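Local coordinates for Glyco_hydro_cc domain-containing protein (Pseudomonas viridiflava, PDB 6UAV), which probably hydrolyses internal linkages of beta-1,3-glucan as an endo-beta-1,3-glucanase of glycoside hydrolase family 128, at residues G7-V12 against A224-R229; W27-S32 against V182-N187; G118-W123 against Y156-W161. All blocks are in the same frame, centred on the assembly; numbering follows the deposited sequence.

Contact 1: G7-V12 against A224-R229; sequences GVAYDV and AWFTGR
G7 O is held by two hydrogen bonds and one weaker CA-H...O contact. W225 N donates to it over 3.1 Å, the donor lying above the carbonyl plane. Y253 OH, from helix 248-255, supplies the second bond. A224 CA makes the CA-H...O contact at 3.3 Å. One step on, A9 N reaches W225 O at 3.0 Å in an almost straight bond (176°). These are parallel strand pairings between 6-9 and 220-225, the first and last strands of the TIM barrel, so this seam closes the cylinder. The pairing then gives way to loop. The peptide between F226 and T227 is cis, and T227 CB stands over the centre of the F226 ring. T227 OG1 is anti to its backbone N. It donates to A9 O at 2.7 Å, in the carbonyl plane. The same hydroxyl lies at the edge of the Y10 ring, near its plane. G228, with no side chain, brings its CA over one face of that ring, a CH-pi contact with CA 3.7 Å from the Y10 ring centroid. At the tip, R229 NH2 donates to Y10 OH over 2.9 Å, with the oxygen in the guanidinium plane and the ring turned 56° from it. D17 makes a salt bridge to the same NH2. D241 O and A242 O take NE and NH1, so every guanidinium nitrogen is held.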
loop_
_atom_site.group_PDB
_atom_site.type_symbol
_atom_site.label_atom_id
_atom_site.label_comp_id
_atom_site.label_asym_id
_atom_site.label_seq_id
_atom_site.Cartn_x
_atom_site.Cartn_y
_atom_site.Cartn_z
ATOM N N GLY A 7 5.220 -7.492 0.580
ATOM C CA GLY A 7 5.302 -6.572 1.706
ATOM C C GLY A 7 4.210 -6.801 2.718
ATOM O O GLY A 7 3.328 -7.666 2.553
ATOM N N VAL A 8 4.262 -5.970 3.741
ATOM C CA VAL A 8 3.241 -5.960 4.813
ATOM C C VAL A 8 2.852 -4.511 5.063
ATOM O O VAL A 8 3.734 -3.678 5.174
ATOM C CB VAL A 8 3.774 -6.694 6.068
ATOM C CG1 VAL A 8 2.687 -6.767 7.133
ATOM C CG2 VAL A 8 4.246 -8.104 5.696
ATOM N N ALA A 9 1.559 -4.287 5.311
ATOM C CA ALA A 9 0.989 -2.981 5.689
ATOM C C ALA A 9 0.796 -2.983 7.194
ATOM O O ALA A 9 -0.131 -3.654 7.642
ATOM C CB ALA A 9 -0.320 -2.774 4.970
ATOM N N TYR A 10 1.783 -2.530 7.945
ATOM C CA TYR A 10 1.830 -2.704 9.413
ATOM C C TYR A 10 2.916 -1.809 9.970
ATOM O O TYR A 10 3.990 -1.790 9.412
ATOM C CB TYR A 10 2.107 -4.153 9.830
ATOM C CG TYR A 10 2.072 -4.437 11.307
ATOM C CD1 TYR A 10 0.884 -4.309 12.004
ATOM C CD2 TYR A 10 3.187 -4.872 11.993
ATOM C CE1 TYR A 10 0.828 -4.589 13.352
ATOM C CE2 TYR A 10 3.158 -5.096 13.359
ATOM C CZ TYR A 10 1.965 -4.962 14.042
ATOM O OH TYR A 10 1.836 -5.225 15.394
ATOM N N ASP A 11 2.683 -1.191 11.114
ATOM C CA ASP A 11 3.734 -0.373 11.759
ATOM C C ASP A 11 4.674 -1.314 12.527
ATOM O O ASP A 11 4.644 -1.356 13.772
ATOM C CB ASP A 11 3.115 0.710 12.632
ATOM C CG ASP A 11 4.123 1.729 13.113
ATOM O OD1 ASP A 11 5.194 1.870 12.463
ATOM O OD2 ASP A 11 3.769 2.455 14.043
ATOM N N VAL A 12 5.587 -1.961 11.799
ATOM C CA VAL A 12 6.549 -2.896 12.433
ATOM C C VAL A 12 7.371 -2.082 13.445
ATOM O O VAL A 12 7.961 -1.028 13.060
ATOM C CB VAL A 12 7.460 -3.529 11.397
ATOM C CG1 VAL A 12 8.481 -4.395 12.083
ATOM C CG2 VAL A 12 6.674 -4.315 10.370
ATOM N N ALA A 224 1.135 -5.430 -0.429
ATOM C CA ALA A 224 1.290 -5.502 1.011
ATOM C C ALA A 224 0.027 -6.049 1.637
ATOM O O ALA A 224 -1.055 -5.466 1.483
ATOM C CB ALA A 224 1.595 -4.142 1.532
ATOM N N TRP A 225 0.232 -7.130 2.372
ATOM C CA TRP A 225 -0.867 -7.790 3.100
ATOM C C TRP A 225 -1.287 -6.948 4.303
ATOM O O TRP A 225 -0.409 -6.476 5.095
ATOM C CB TRP A 225 -0.461 -9.216 3.504
ATOM C CG TRP A 225 -1.548 -9.977 4.192
ATOM C CD1 TRP A 225 -1.815 -10.052 5.526
ATOM C CD2 TRP A 225 -2.575 -10.724 3.534
ATOM N NE1 TRP A 225 -2.925 -10.824 5.754
ATOM C CE2 TRP A 225 -3.401 -11.272 4.537
ATOM C CE3 TRP A 225 -2.819 -11.033 2.199
ATOM C CZ2 TRP A 225 -4.542 -12.010 4.223
ATOM C CZ3 TRP A 225 -3.895 -11.842 1.896
ATOM C CH2 TRP A 225 -4.755 -12.299 2.892
ATOM N N PHE A 226 -2.586 -6.904 4.550
ATOM C CA PHE A 226 -3.155 -6.303 5.775
ATOM C C PHE A 226 -3.570 -7.455 6.702
ATOM O O PHE A 226 -4.508 -8.168 6.356
ATOM C CB PHE A 226 -4.330 -5.387 5.450
ATOM C CG PHE A 226 -4.731 -4.568 6.631
ATOM C CD1 PHE A 226 -5.592 -5.107 7.557
ATOM C CD2 PHE A 226 -4.137 -3.350 6.912
ATOM C CE1 PHE A 226 -5.935 -4.416 8.694
ATOM C CE2 PHE A 226 -4.476 -2.634 8.041
ATOM C CZ PHE A 226 -5.391 -3.175 8.913
ATOM N N THR A 227 -2.880 -7.683 7.838
ATOM C CA THR A 227 -1.815 -6.866 8.426
ATOM C C THR A 227 -0.955 -7.701 9.383
ATOM O O THR A 227 -1.098 -8.944 9.433
ATOM C CB THR A 227 -2.405 -5.687 9.216
ATOM O OG1 THR A 227 -1.413 -4.790 9.738
ATOM C CG2 THR A 227 -3.286 -6.167 10.358
ATOM N N GLY A 228 -0.044 -7.060 10.119
ATOM C CA GLY A 228 0.812 -7.800 11.072
ATOM C C GLY A 228 -0.036 -8.434 12.174
ATOM O O GLY A 228 -0.054 -9.639 12.351
ATOM N N ARG A 229 -0.740 -7.620 12.917
ATOM C CA ARG A 229 -1.647 -8.055 13.979
ATOM C C ARG A 229 -2.863 -7.178 14.020
ATOM O O ARG A 229 -2.721 -5.947 13.858
ATOM C CB ARG A 229 -1.027 -7.837 15.372
ATOM C CG ARG A 229 0.306 -8.505 15.566
ATOM C CD ARG A 229 0.819 -8.177 16.958
ATOM N NE ARG A 229 1.967 -9.026 17.091
ATOM C CZ ARG A 229 3.193 -8.717 16.719
ATOM N NH1 ARG A 229 4.142 -9.628 16.856
ATOM N NH2 ARG A 229 3.461 -7.532 16.193
#

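Contact 2: W27-S32 against V182-N187; sequences WWYNWS and VTEFAN
The inside of the barrel, at the C-terminal ends of strands 27-29 and 180-185, is where this contact lies. The two strands are not neighbours in the sheet: 6-9 and 220-225 stand between them. Side chains from 27-32 therefore reach across to 182-187. Y29 has CG in the crowded position between its backbone N and carbonyl carbon (chi1 78°). Its OH donates to T183 O at 2.6 Å, from above the carbonyl plane. T183 O itself lies at the ring edge, in plane. The chain turns a corner at E184, just after this carbonyl. TIM-barrel hydrolases with catalytic glutamates after strands four and seven keep the nucleophile at this place on the seventh, and E184 probably plays that part. W31 NE1 donates to E184 OE2 over 2.9 Å (151°). The indole and carboxylate planes are nearly perpendicular, and the indole N meets OE2 from above the carboxylate plane. The other oxygen, OE1, bonds to Y162 OH, so both oxygens are gripped. Y29 CE2 sits over one face of the W31 indole, toward its rim, with the two rings steeply inclined. Deeper in, W27 turns its ring edge to T183, with CH2 4.3 Å from CG2.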
loop_
_atom_site.group_PDB
_atom_site.type_symbol
_atom_site.label_atom_id
_atom_site.label_comp_id
_atom_site.label_asym_id
_atom_site.label_seq_id
_atom_site.Cartn_x
_atom_site.Cartn_y
_atom_site.Cartn_z
ATOM N N TRP A 27 9.475 -5.680 2.012
ATOM C CA TRP A 27 9.261 -4.267 2.390
ATOM C C TRP A 27 8.050 -4.110 3.291
ATOM O O TRP A 27 7.223 -5.024 3.391
ATOM C CB TRP A 27 9.116 -3.406 1.123
ATOM C CG TRP A 27 7.833 -3.643 0.388
ATOM C CD1 TRP A 27 7.505 -4.739 -0.367
ATOM C CD2 TRP A 27 6.640 -2.837 0.441
ATOM N NE1 TRP A 27 6.216 -4.650 -0.825
ATOM C CE2 TRP A 27 5.667 -3.482 -0.350
ATOM C CE3 TRP A 27 6.325 -1.630 1.048
ATOM C CZ2 TRP A 27 4.427 -2.901 -0.582
ATOM C CZ3 TRP A 27 5.101 -1.070 0.810
ATOM C CH2 TRP A 27 4.149 -1.709 0.045
ATOM N N TRP A 28 7.968 -2.968 3.912
ATOM C CA TRP A 28 6.759 -2.609 4.675
ATOM C C TRP A 28 6.534 -1.119 4.621
ATOM O O TRP A 28 7.415 -0.367 4.215
ATOM C CB TRP A 28 6.841 -3.081 6.136
ATOM C CG TRP A 28 7.545 -2.178 7.123
ATOM C CD1 TRP A 28 6.925 -1.358 8.018
ATOM C CD2 TRP A 28 8.945 -1.993 7.342
ATOM N NE1 TRP A 28 7.828 -0.718 8.810
ATOM C CE2 TRP A 28 9.088 -1.096 8.426
ATOM C CE3 TRP A 28 10.100 -2.538 6.752
ATOM C CZ2 TRP A 28 10.331 -0.701 8.914
ATOM C CZ3 TRP A 28 11.317 -2.168 7.279
ATOM C CH2 TRP A 28 11.431 -1.231 8.297
ATOM N N TYR A 29 5.373 -0.696 5.116
ATOM C CA TYR A 29 5.127 0.740 5.281
ATOM C C TYR A 29 4.146 0.848 6.420
ATOM O O TYR A 29 3.594 -0.179 6.805
ATOM C CB TYR A 29 4.636 1.365 3.967
ATOM C CG TYR A 29 3.186 1.085 3.682
ATOM C CD1 TYR A 29 2.755 -0.161 3.230
ATOM C CD2 TYR A 29 2.250 2.072 3.870
ATOM C CE1 TYR A 29 1.419 -0.395 2.958
ATOM C CE2 TYR A 29 0.924 1.850 3.614
ATOM C CZ TYR A 29 0.496 0.600 3.169
ATOM O OH TYR A 29 -0.821 0.389 2.895
ATOM N N ASN A 30 3.971 2.050 6.925
ATOM C CA ASN A 30 3.199 2.270 8.171
ATOM C C ASN A 30 2.298 3.486 8.032
ATOM O O ASN A 30 1.908 4.004 9.067
ATOM C CB ASN A 30 4.108 2.400 9.395
ATOM C CG ASN A 30 4.933 3.669 9.364
ATOM O OD1 ASN A 30 4.857 4.424 8.379
ATOM N ND2 ASN A 30 5.665 3.912 10.443
ATOM N N TRP A 31 1.895 3.833 6.822
ATOM C CA TRP A 31 0.980 4.963 6.548
ATOM C C TRP A 31 1.593 6.301 7.002
ATOM O O TRP A 31 0.860 7.244 7.142
ATOM C CB TRP A 31 -0.401 4.757 7.173
ATOM C CG TRP A 31 -1.056 3.520 6.662
ATOM C CD1 TRP A 31 -1.824 3.391 5.544
ATOM C CD2 TRP A 31 -1.052 2.215 7.281
ATOM N NE1 TRP A 31 -2.271 2.110 5.404
ATOM C CE2 TRP A 31 -1.803 1.353 6.439
ATOM C CE3 TRP A 31 -0.492 1.708 8.456
ATOM C CZ2 TRP A 31 -2.011 -0.005 6.769
ATOM C CZ3 TRP A 31 -0.722 0.385 8.790
ATOM C CH2 TRP A 31 -1.435 -0.445 7.937
ATOM N N SER A 32 2.900 6.382 7.218
ATOM C CA SER A 32 3.501 7.598 7.819
ATOM C C SER A 32 4.828 7.864 7.163
ATOM O O SER A 32 5.361 7.011 6.433
ATOM C CB SER A 32 3.649 7.455 9.317
ATOM O OG SER A 32 4.905 6.932 9.570
ATOM N N VAL A 182 -0.379 -2.746 -4.865
ATOM C CA VAL A 182 -1.630 -3.058 -4.142
ATOM C C VAL A 182 -1.240 -3.037 -2.665
ATOM O O VAL A 182 -0.731 -4.059 -2.174
ATOM C CB VAL A 182 -2.194 -4.409 -4.611
ATOM C CG1 VAL A 182 -3.354 -4.819 -3.735
ATOM C CG2 VAL A 182 -2.609 -4.399 -6.093
ATOM N N THR A 183 -1.469 -1.914 -1.975
ATOM C CA THR A 183 -0.731 -1.645 -0.713
ATOM C C THR A 183 -1.531 -2.062 0.519
ATOM O O THR A 183 -1.041 -1.922 1.631
ATOM C CB THR A 183 -0.292 -0.177 -0.678
ATOM O OG1 THR A 183 -1.456 0.626 -0.873
ATOM C CG2 THR A 183 0.740 0.094 -1.744
ATOM N N GLU A 184 -2.748 -2.534 0.318
ATOM C CA GLU A 184 -3.534 -3.239 1.350
ATOM C C GLU A 184 -4.392 -4.265 0.617
ATOM O O GLU A 184 -5.145 -3.916 -0.343
ATOM C CB GLU A 184 -4.512 -2.384 2.161
ATOM C CG GLU A 184 -3.864 -1.229 2.893
ATOM C CD GLU A 184 -4.804 -0.359 3.673
ATOM O OE1 GLU A 184 -5.977 -0.765 3.947
ATOM O OE2 GLU A 184 -4.393 0.805 4.004
ATOM N N PHE A 185 -4.311 -5.517 1.056
ATOM C CA PHE A 185 -5.259 -6.557 0.600
ATOM C C PHE A 185 -5.343 -7.685 1.606
ATOM O O PHE A 185 -4.471 -7.882 2.435
ATOM C CB PHE A 185 -4.930 -7.111 -0.781
ATOM C CG PHE A 185 -3.730 -7.993 -0.885
ATOM C CD1 PHE A 185 -2.467 -7.512 -0.637
ATOM C CD2 PHE A 185 -3.884 -9.349 -1.160
ATOM C CE1 PHE A 185 -1.349 -8.327 -0.720
ATOM C CE2 PHE A 185 -2.775 -10.158 -1.284
ATOM C CZ PHE A 185 -1.518 -9.653 -1.037
ATOM N N ALA A 186 -6.503 -8.315 1.556
ATOM C CA ALA A 186 -6.899 -9.514 2.319
ATOM C C ALA A 186 -8.292 -9.816 1.807
ATOM O O ALA A 186 -8.880 -8.921 1.138
ATOM C CB ALA A 186 -6.869 -9.174 3.790
ATOM N N ASN A 187 -8.883 -10.958 2.137
ATOM C CA ASN A 187 -10.316 -11.105 1.836
ATOM C C ASN A 187 -11.155 -11.093 3.106
ATOM O O ASN A 187 -11.064 -12.033 3.895
ATOM C CB ASN A 187 -10.588 -12.370 1.029
ATOM C CG ASN A 187 -11.939 -12.327 0.341
ATOM O OD1 ASN A 187 -12.910 -11.757 0.878
ATOM N ND2 ASN A 187 -11.979 -12.892 -0.865
#

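Contact 3: G118-W123 against Y156-W161; sequences GPAMNW and YLAFHW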
loop_
_atom_site.group_PDB
_atom_site.type_symbol
_atom_site.label_atom_id
_atom_site.label_comp_id
_atom_site.label_asym_id
_atom_site.label_seq_id
_atom_site.Cartn_x
_atom_site.Cartn_y
_atom_site.Cartn_z
ATOM N N GLY A 118 0.601 6.359 -5.983
ATOM C CA GLY A 118 -0.690 6.761 -5.417
ATOM C C GLY A 118 -1.430 7.625 -6.426
ATOM O O GLY A 118 -0.949 7.813 -7.528
ATOM N N PRO A 119 -2.583 8.204 -6.074
ATOM C CA PRO A 119 -3.251 7.963 -4.813
ATOM C C PRO A 119 -3.616 6.478 -4.627
ATOM O O PRO A 119 -3.778 5.780 -5.596
ATOM C CB PRO A 119 -4.493 8.877 -4.903
ATOM C CG PRO A 119 -4.127 9.875 -5.912
ATOM C CD PRO A 119 -3.341 9.098 -6.934
ATOM N N ALA A 120 -3.816 6.096 -3.377
ATOM C CA ALA A 120 -4.244 4.721 -3.000
ATOM C C ALA A 120 -5.752 4.688 -2.973
ATOM O O ALA A 120 -6.378 5.309 -2.070
ATOM C CB ALA A 120 -3.654 4.317 -1.681
ATOM N N MET A 121 -6.329 4.023 -3.973
ATOM C CA MET A 121 -7.771 3.968 -4.184
ATOM C C MET A 121 -8.387 2.716 -3.553
ATOM O O MET A 121 -7.701 1.723 -3.271
ATOM C CB MET A 121 -8.082 4.052 -5.682
ATOM C CG MET A 121 -7.470 5.306 -6.362
ATOM S SD MET A 121 -7.882 6.903 -5.540
ATOM C CE MET A 121 -9.653 6.933 -5.788
ATOM N N ASN A 122 -9.687 2.853 -3.317
ATOM C CA ASN A 122 -10.581 1.752 -2.887
ATOM C C ASN A 122 -11.998 2.131 -3.358
ATOM O O ASN A 122 -12.176 3.231 -3.963
ATOM C CB ASN A 122 -10.415 1.539 -1.368
ATOM C CG ASN A 122 -10.953 0.241 -0.774
ATOM O OD1 ASN A 122 -11.761 -0.489 -1.388
ATOM N ND2 ASN A 122 -10.461 -0.051 0.416
ATOM N N TRP A 123 -12.999 1.294 -3.080
ATOM C CA TRP A 123 -14.404 1.692 -3.256
ATOM C C TRP A 123 -14.756 2.577 -2.102
ATOM O O TRP A 123 -14.425 2.182 -0.988
ATOM C CB TRP A 123 -15.338 0.483 -3.351
ATOM C CG TRP A 123 -16.619 0.892 -4.002
ATOM C CD1 TRP A 123 -17.785 1.290 -3.443
ATOM C CD2 TRP A 123 -16.755 1.058 -5.410
ATOM N NE1 TRP A 123 -18.651 1.684 -4.425
ATOM C CE2 TRP A 123 -18.040 1.551 -5.647
ATOM C CE3 TRP A 123 -15.894 0.760 -6.471
ATOM C CZ2 TRP A 123 -18.517 1.767 -6.934
ATOM C CZ3 TRP A 123 -16.381 0.931 -7.740
ATOM C CH2 TRP A 123 -17.634 1.493 -7.957
ATOM N N TYR A 156 3.040 5.178 -10.343
ATOM C CA TYR A 156 2.232 3.956 -10.084
ATOM C C TYR A 156 0.974 4.438 -9.433
ATOM O O TYR A 156 1.106 5.283 -8.546
ATOM C CB TYR A 156 2.901 2.997 -9.081
ATOM C CG TYR A 156 4.148 2.387 -9.627
ATOM C CD1 TYR A 156 5.323 3.087 -9.686
ATOM C CD2 TYR A 156 4.109 1.107 -10.144
ATOM C CE1 TYR A 156 6.441 2.522 -10.266
ATOM C CE2 TYR A 156 5.238 0.531 -10.694
ATOM C CZ TYR A 156 6.404 1.240 -10.742
ATOM O OH TYR A 156 7.469 0.630 -11.359
ATOM N N LEU A 157 -0.153 3.848 -9.782
ATOM C CA LEU A 157 -1.365 3.991 -8.951
ATOM C C LEU A 157 -1.243 3.022 -7.772
ATOM O O LEU A 157 -0.477 2.049 -7.838
ATOM C CB LEU A 157 -2.613 3.691 -9.764
ATOM C CG LEU A 157 -3.051 4.829 -10.699
ATOM C CD1 LEU A 157 -4.161 4.327 -11.617
ATOM C CD2 LEU A 157 -3.526 6.069 -9.910
ATOM N N ALA A 158 -1.993 3.261 -6.710
ATOM C CA ALA A 158 -2.031 2.317 -5.580
ATOM C C ALA A 158 -3.484 1.900 -5.399
ATOM O O ALA A 158 -4.391 2.653 -5.747
ATOM C CB ALA A 158 -1.362 2.823 -4.330
ATOM N N PHE A 159 -3.674 0.709 -4.843
ATOM C CA PHE A 159 -5.018 0.162 -4.683
ATOM C C PHE A 159 -5.070 -0.660 -3.402
ATOM O O PHE A 159 -4.094 -1.305 -3.045
ATOM C CB PHE A 159 -5.362 -0.662 -5.924
ATOM C CG PHE A 159 -6.847 -0.897 -6.026
ATOM C CD1 PHE A 159 -7.704 0.175 -6.137
ATOM C CD2 PHE A 159 -7.397 -2.157 -5.969
ATOM C CE1 PHE A 159 -9.076 0.001 -6.179
ATOM C CE2 PHE A 159 -8.768 -2.323 -6.010
ATOM C CZ PHE A 159 -9.598 -1.247 -6.115
ATOM N N HIS A 160 -6.217 -0.621 -2.734
ATOM C CA HIS A 160 -6.569 -1.439 -1.575
ATOM C C HIS A 160 -7.829 -2.228 -1.900
ATOM O O HIS A 160 -8.738 -1.682 -2.538
ATOM C CB HIS A 160 -6.915 -0.512 -0.378
ATOM C CG HIS A 160 -5.796 0.391 0.047
ATOM N ND1 HIS A 160 -6.003 1.367 0.996
ATOM C CD2 HIS A 160 -4.493 0.399 -0.276
ATOM C CE1 HIS A 160 -4.829 1.962 1.255
ATOM N NE2 HIS A 160 -3.870 1.378 0.463
ATOM N N TRP A 161 -7.894 -3.481 -1.457
ATOM C CA TRP A 161 -9.075 -4.304 -1.760
ATOM C C TRP A 161 -9.174 -5.418 -0.714
ATOM O O TRP A 161 -8.176 -6.095 -0.469
ATOM C CB TRP A 161 -8.993 -4.843 -3.177
ATOM C CG TRP A 161 -10.342 -5.230 -3.670
ATOM C CD1 TRP A 161 -10.801 -6.510 -3.923
ATOM C CD2 TRP A 161 -11.415 -4.331 -3.981
ATOM N NE1 TRP A 161 -12.089 -6.445 -4.364
ATOM C CE2 TRP A 161 -12.494 -5.130 -4.416
ATOM C CE3 TRP A 161 -11.553 -2.930 -3.976
ATOM C CZ2 TRP A 161 -13.709 -4.572 -4.775
ATOM C CZ3 TRP A 161 -12.770 -2.385 -4.318
ATOM C CH2 TRP A 161 -13.825 -3.202 -4.744
#
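Strands 115-121 and 156-161 are parallel neighbours in the TIM barrel, joined through helix 132-146 as a beta-alpha-beta unit. Their short segments run 20° apart. The tight part is the backbone seam from G118 to M121. G118 N donates to Y156 O, and A158 N makes a longer bond to P119 O. M121 N meets A158 O at 3.0 Å in a nearly straight bond (173°), from above the carbonyl plane. H160 N reaches M121 O at 2.8 Å, almost along the C=O axis. On the face of A120 and A158, the two CB atoms touch at 3.8 Å, and A120 CB also lies 3.6 Å from H160 NE2. H160 is buried and held on both ring nitrogens: ND1 bonds to E84 OE2 and NE2 to T183 OG1. The other face carries M121 and F159, where M121 CB meets F159 CD1 at 3.9 Å. M121 also packs on helix 132-146, and F159 on helix 166-173. Beyond M121 the strand gives way to loop, and the contact loosens toward solvent. N122 is partly exposed, its amide plane turned 81° from the H160 ring. N122 ND2 bonds to E84 OE2, so that oxygen is met by two side chains of this contact, which would probably stabilise a negative charge there. E84, just after the fourth strand, is placed like the acid/base glutamate of retaining TIM-barrel hydrolases, and H160 and N122 probably position it. N122 OD1 receives W123 N on a lone pair at 2.8 Å and also bonds a glycerol, probably from the crystallisation liquor. W123 is exposed. It presents N at the edge of the W161 ring, near its plane, and its CB touches W161 CZ3 at 4.0 Å.

From the N terminus, the chain runs through strands 6-9 and 27-29 and, after two more strands, reaches 115-121. Each later meets its partner in reverse order. Contact 3 closes first, when 156-161 pairs beside 118-123. Contact 2 closes next, when 182-187 comes to face 27-32 across the inside of the barrel. Contact 1 closes last, when 224-229 joins 7-12 and shuts the barrel. The three loops nest and none cross. Contacts 1 and 2 touch through A224 N and V182 O, and through D11 and N30. Contacts 2 and 3 meet where T183 N approaches F159 O and E184 O approaches W161 N. Contacts 1 and 3 do not touch, their nearest atoms being about 7 Å apart.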